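Local coordinates for dehydrogenase (Sinorhizobium meliloti, PDB 3UOE), which probably catalyses an oxidation-reduction reaction, as malate/L-lactate dehydrogenases of the LDH2/MDH2 type do, at residues 165-170 and 177-182; 221-226 and 238-243. One frame throughout, in Å; residues are numbered along the deposited sequence.

Contact 1: 165-170 and 177-182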
loop_
_atom_site.group_PDB
_atom_site.type_symbol
_atom_site.label_atom_id
_atom_site.label_comp_id
_atom_site.label_asym_id
_atom_site.label_seq_id
_atom_site.Cartn_x
_atom_site.Cartn_y
_atom_site.Cartn_z
ATOM N N ALA A 165 -18.724 1.061 5.053
ATOM C CA ALA A 165 -18.256 -0.157 5.694
ATOM C C ALA A 165 -18.841 -1.370 4.975
ATOM O O ALA A 165 -20.039 -1.633 5.058
ATOM C CB ALA A 165 -18.662 -0.158 7.170
ATOM N N LEU A 166 -18.000 -2.106 4.257
ATOM C CA LEU A 166 -18.474 -3.249 3.488
ATOM C C LEU A 166 -17.658 -4.503 3.746
ATOM O O LEU A 166 -18.043 -5.597 3.326
ATOM C CB LEU A 166 -18.443 -2.927 1.994
ATOM C CG LEU A 166 -19.372 -1.789 1.579
ATOM C CD1 LEU A 166 -19.032 -1.304 0.172
ATOM C CD2 LEU A 166 -20.837 -2.215 1.704
ATOM N N VAL A 167 -16.548 -4.343 4.454
ATOM C CA VAL A 167 -15.539 -5.388 4.564
ATOM C C VAL A 167 -15.309 -5.725 6.023
ATOM O O VAL A 167 -15.143 -4.830 6.850
ATOM C CB VAL A 167 -14.197 -4.896 3.967
ATOM C CG1 VAL A 167 -13.076 -5.919 4.192
ATOM C CG2 VAL A 167 -14.360 -4.557 2.478
ATOM N N HIS A 168 -15.288 -7.007 6.359
ATOM C CA HIS A 168 -15.022 -7.368 7.748
ATOM C C HIS A 168 -13.536 -7.523 7.995
ATOM O O HIS A 168 -12.785 -7.824 7.080
ATOM C CB HIS A 168 -15.777 -8.637 8.162
ATOM C CG HIS A 168 -15.424 -9.850 7.366
ATOM N ND1 HIS A 168 -14.214 -10.500 7.488
ATOM C CD2 HIS A 168 -16.147 -10.566 6.471
ATOM C CE1 HIS A 168 -14.195 -11.549 6.686
ATOM N NE2 HIS A 168 -15.358 -11.613 6.056
ATOM N N PRO A 169 -13.102 -7.318 9.242
ATOM C CA PRO A 169 -11.689 -7.562 9.541
ATOM C C PRO A 169 -11.381 -9.045 9.407
ATOM O O PRO A 169 -12.294 -9.876 9.436
ATOM C CB PRO A 169 -11.562 -7.142 11.009
ATOM C CG PRO A 169 -12.816 -6.373 11.328
ATOM C CD PRO A 169 -13.866 -6.926 10.438
ATOM N N PHE A 170 -10.105 -9.372 9.260
ATOM C CA PHE A 170 -9.671 -10.750 9.349
ATOM C C PHE A 170 -10.014 -11.238 10.761
ATOM O O PHE A 170 -9.701 -10.568 11.742
ATOM C CB PHE A 170 -8.169 -10.836 9.076
ATOM C CG PHE A 170 -7.625 -12.231 9.101
ATOM C CD1 PHE A 170 -7.832 -13.091 8.036
ATOM C CD2 PHE A 170 -6.905 -12.688 10.195
ATOM C CE1 PHE A 170 -7.336 -14.385 8.061
ATOM C CE2 PHE A 170 -6.396 -13.984 10.225
ATOM C CZ PHE A 170 -6.614 -14.834 9.160
ATOM N N ILE A 177 -14.994 -1.937 7.636
ATOM C CA ILE A 177 -13.913 -1.339 6.865
ATOM C C ILE A 177 -14.404 -1.154 5.428
ATOM O O ILE A 177 -15.240 -1.929 4.946
ATOM C CB ILE A 177 -12.662 -2.266 6.902
ATOM C CG1 ILE A 177 -12.228 -2.515 8.355
ATOM C CG2 ILE A 177 -11.507 -1.703 6.066
ATOM C CD1 ILE A 177 -11.308 -3.725 8.535
ATOM N N GLY A 178 -13.899 -0.131 4.744
ATOM C CA GLY A 178 -14.297 0.115 3.368
ATOM C C GLY A 178 -13.579 -0.811 2.402
ATOM O O GLY A 178 -12.667 -1.545 2.805
ATOM N N THR A 179 -13.978 -0.785 1.130
ATOM C CA THR A 179 -13.293 -1.585 0.118
ATOM C C THR A 179 -11.880 -1.060 -0.145
ATOM O O THR A 179 -11.024 -1.786 -0.645
ATOM C CB THR A 179 -14.097 -1.667 -1.195
ATOM O OG1 THR A 179 -14.428 -0.348 -1.638
ATOM C CG2 THR A 179 -15.378 -2.465 -0.987
ATOM N N ASN A 180 -11.662 0.213 0.184
ATOM C CA ASN A 180 -10.325 0.826 0.296
ATOM C C ASN A 180 -9.276 0.416 -0.724
ATOM O O ASN A 180 -8.282 -0.233 -0.381
ATOM C CB ASN A 180 -9.758 0.632 1.704
ATOM C CG ASN A 180 -10.660 1.213 2.766
ATOM O OD1 ASN A 180 -11.707 1.791 2.452
ATOM N ND2 ASN A 180 -10.265 1.068 4.030
ATOM N N PRO A 181 -9.480 0.824 -1.978
ATOM C CA PRO A 181 -8.495 0.579 -3.027
ATOM C C PRO A 181 -7.292 1.506 -2.867
ATOM O O PRO A 181 -7.407 2.631 -2.347
ATOM C CB PRO A 181 -9.237 0.957 -4.317
ATOM C CG PRO A 181 -10.542 1.569 -3.905
ATOM C CD PRO A 181 -10.572 1.705 -2.415
ATOM N N VAL A 182 -6.139 1.022 -3.316
ATOM C CA VAL A 182 -4.993 1.878 -3.536
ATOM C C VAL A 182 -4.491 1.664 -4.958
ATOM O O VAL A 182 -4.430 0.538 -5.439
ATOM C CB VAL A 182 -3.869 1.588 -2.542
ATOM C CG1 VAL A 182 -3.486 0.114 -2.590
ATOM C CG2 VAL A 182 -2.669 2.472 -2.849
#

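Contact 2: 221-226 and 238-243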
loop_
_atom_site.group_PDB
_atom_site.type_symbol
_atom_site.label_atom_id
_atom_site.label_comp_id
_atom_site.label_asym_id
_atom_site.label_seq_id
_atom_site.Cartn_x
_atom_site.Cartn_y
_atom_site.Cartn_z
ATOM N N TRP A 221 -16.258 -15.201 -0.609
ATOM C CA TRP A 221 -16.302 -13.766 -0.872
ATOM C C TRP A 221 -16.881 -13.021 0.319
ATOM O O TRP A 221 -16.348 -11.989 0.730
ATOM C CB TRP A 221 -17.140 -13.461 -2.125
ATOM C CG TRP A 221 -16.414 -13.690 -3.419
ATOM C CD1 TRP A 221 -15.227 -14.331 -3.586
ATOM C CD2 TRP A 221 -16.858 -13.314 -4.735
ATOM N NE1 TRP A 221 -14.889 -14.360 -4.914
ATOM C CE2 TRP A 221 -15.868 -13.753 -5.639
ATOM C CE3 TRP A 221 -17.988 -12.654 -5.226
ATOM C CZ2 TRP A 221 -15.979 -13.547 -7.020
ATOM C CZ3 TRP A 221 -18.095 -12.450 -6.599
ATOM C CH2 TRP A 221 -17.093 -12.895 -7.479
ATOM N N ALA A 222 -17.964 -13.553 0.875
ATOM C CA ALA A 222 -18.780 -12.799 1.818
ATOM C C ALA A 222 -19.467 -13.654 2.875
ATOM O O ALA A 222 -19.570 -14.871 2.748
ATOM C CB ALA A 222 -19.821 -11.973 1.069
ATOM N N VAL A 223 -19.936 -12.983 3.923
ATOM C CA VAL A 223 -20.780 -13.601 4.936
ATOM C C VAL A 223 -22.058 -12.799 4.965
ATOM O O VAL A 223 -22.083 -11.667 4.496
ATOM C CB VAL A 223 -20.134 -13.573 6.332
ATOM C CG1 VAL A 223 -18.893 -14.433 6.354
ATOM C CG2 VAL A 223 -19.813 -12.134 6.752
ATOM N N ASP A 224 -23.127 -13.374 5.500
ATOM C CA ASP A 224 -24.381 -12.635 5.580
ATOM C C ASP A 224 -24.368 -11.716 6.792
ATOM O O ASP A 224 -23.356 -11.614 7.485
ATOM C CB ASP A 224 -25.588 -13.575 5.610
ATOM C CG ASP A 224 -25.526 -14.565 6.748
ATOM O OD1 ASP A 224 -25.069 -14.184 7.853
ATOM O OD2 ASP A 224 -25.939 -15.726 6.534
ATOM N N ARG A 225 -25.494 -11.055 7.034
ATOM C CA ARG A 225 -25.631 -10.099 8.123
ATOM C C ARG A 225 -25.408 -10.731 9.497
ATOM O O ARG A 225 -25.113 -10.034 10.458
ATOM C CB ARG A 225 -27.017 -9.450 8.073
ATOM C CG ARG A 225 -28.159 -10.465 8.097
ATOM C CD ARG A 225 -29.522 -9.816 7.841
ATOM N NE ARG A 225 -29.690 -9.379 6.454
ATOM C CZ ARG A 225 -30.851 -8.996 5.926
ATOM N NH1 ARG A 225 -31.949 -9.007 6.670
ATOM N NH2 ARG A 225 -30.917 -8.616 4.655
ATOM N N ASP A 226 -25.562 -12.044 9.594
ATOM C CA ASP A 226 -25.344 -12.723 10.865
ATOM C C ASP A 226 -23.898 -13.151 11.016
ATOM O O ASP A 226 -23.492 -13.593 12.090
ATOM C CB ASP A 226 -26.241 -13.958 10.988
ATOM C CG ASP A 226 -27.713 -13.617 10.926
ATOM O OD1 ASP A 226 -28.105 -12.568 11.478
ATOM O OD2 ASP A 226 -28.477 -14.394 10.316
ATOM N N ALA A 238 -26.094 -7.442 2.251
ATOM C CA ALA A 238 -26.415 -6.980 3.589
ATOM C C ALA A 238 -25.395 -7.488 4.599
ATOM O O ALA A 238 -25.550 -7.272 5.807
ATOM C CB ALA A 238 -27.823 -7.428 3.978
ATOM N N GLY A 239 -24.354 -8.159 4.103
ATOM C CA GLY A 239 -23.369 -8.782 4.968
ATOM C C GLY A 239 -22.028 -8.071 4.991
ATOM O O GLY A 239 -21.961 -6.856 5.151
ATOM N N ALA A 240 -20.955 -8.840 4.826
ATOM C CA ALA A 240 -19.609 -8.288 4.824
ATOM C C ALA A 240 -18.675 -9.095 3.925
ATOM O O ALA A 240 -18.772 -10.321 3.828
ATOM C CB ALA A 240 -19.050 -8.183 6.253
ATOM N N ILE A 241 -17.777 -8.382 3.258
ATOM C CA ILE A 241 -16.855 -8.976 2.314
ATOM C C ILE A 241 -15.552 -9.233 3.042
ATOM O O ILE A 241 -15.196 -8.496 3.959
ATOM C CB ILE A 241 -16.621 -8.028 1.111
ATOM C CG1 ILE A 241 -17.930 -7.811 0.344
ATOM C CG2 ILE A 241 -15.553 -8.576 0.180
ATOM C CD1 ILE A 241 -17.891 -6.646 -0.647
ATOM N N ALA A 242 -14.853 -10.292 2.649
ATOM C CA ALA A 242 -13.556 -10.609 3.238
ATOM C C ALA A 242 -12.460 -9.723 2.647
ATOM O O ALA A 242 -12.582 -9.241 1.520
ATOM C CB ALA A 242 -13.221 -12.083 3.027
ATOM N N PRO A 243 -11.396 -9.484 3.421
ATOM C CA PRO A 243 -10.201 -8.821 2.897
ATOM C C PRO A 243 -9.485 -9.791 1.970
ATOM O O PRO A 243 -9.652 -10.997 2.121
ATOM C CB PRO A 243 -9.346 -8.625 4.152
ATOM C CG PRO A 243 -9.776 -9.775 5.048
ATOM C CD PRO A 243 -11.267 -9.787 4.856
#

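Contact 1: 165-170 and 177-182
A classic beta bulge joins 165-170 to 177-182 in the long loop between strands 156-161 and 182-186: Leu166 and Val167 both face Ile177. The carbonyl of Ile177 takes both amides, Val167 N at 2.8 Å from Ile177 O and lying in the carbonyl plane, Leu166 N at 2.9 Å from the same oxygen but standing 37° above that plane. Ile177 N returns a bond to Val167 O, 3.0 Å away, which completes the antiparallel pair. Beta-branched Val167 and Ile177 suit this extended backbone, with Val167 CB 4.2 Å from Ile177 CB. With CG2 of Val167 anti to its carbonyl carbon (chi1 174° for CG1), that methyl lies 3.5 Å from Gly178 O and also faces Thr179 CG2. Ile177 sends CD1 to the ring of Pro169, 4.1 Å from Pro169 CG. The same isoleucine touches Tyr250 of helix 246-264 and Tyr306 of the second subunit, a buried place that suits an apolar chain. Gly178 N donates to Glu257 OE1, which also accepts from Asn180 ND2, tying down the loop just past the bulge. Two N-H groups on one oxygen imply that backbone hydrogen bonds hold this irregular loop at the bulge.

Contact 2: 221-226 and 238-243
Val223 and Ala240 form the hydrogen-bonded pair of a short antiparallel ladder, and the packing is tight along this part of the backbone. Val223 N reaches Ala240 O at 2.9 Å with the donor in the carbonyl plane, while Ala240 N returns to Val223 O at 3.1 Å, tilted 32° from that plane. Farther along, Ala242 N gives a nearly straight bond to Trp221 O, 3.0 Å long with 167° at the hydrogen. Between these bonds Ala222 and Ile241 make the non-hydrogen-bonded pair, their CA atoms 4.3 Å apart. The strand pairing carries Ala222 CB to 3.4 Å from Ala240 O, and the small methyl lies against Ala236 of helix 233-237. Ile241 has CG2 anti to its backbone N, which sets that methyl beside Trp221 O, and the side chain also packs on Met204 and Ile207 of helix 204-213. On the other face, Val223 CG2 meets Ala240 CB at 4.1 Å. Gly239, with no side chain, lets its CA come to 3.2 Å from Val223 O in a CA-H...O contact, and the two backbones close up.

The end at Arg225 and Ala238 is looser and solvent-exposed. Here the arginine chain bends at chi3 (71°) and brings its guanidinium obliquely past the small Ala238 methyl, with NH2 3.4 Å from Ala238 CB. Asp224 OD1 accepts from Asp226 N, an Asx turn in which a short carboxylate side chain holds the following backbone, and it also receives Arg228 N. Arg225 O bonds to Arg314 of the second subunit. Alternating hydrogen-bonded and non-hydrogen-bonded pairs are typical of a small antiparallel sheet, here three-stranded, with 222-223 in the middle between 229-230 and 240-241.

The two contacts meet through their backbones, with centres about 11 Å apart. Leu166 O lies 2.8 Å from Ile241 N and His168 N lies 2.8 Å from Ile241 O, both probable hydrogen bonds, so residues 165-170 of contact 1 run beside residues 238-243 of contact 2 while binding 177-182 as well. Packing adds to this: Val167 CG1 is 3.3 Å from Ile241 O, and His168 also touches Ala240 and Ala242. Contact 1 closes before contact 2 opens along the chain, and both reach the second subunit, contact 1 by apolar packing and contact 2 through a polar bond.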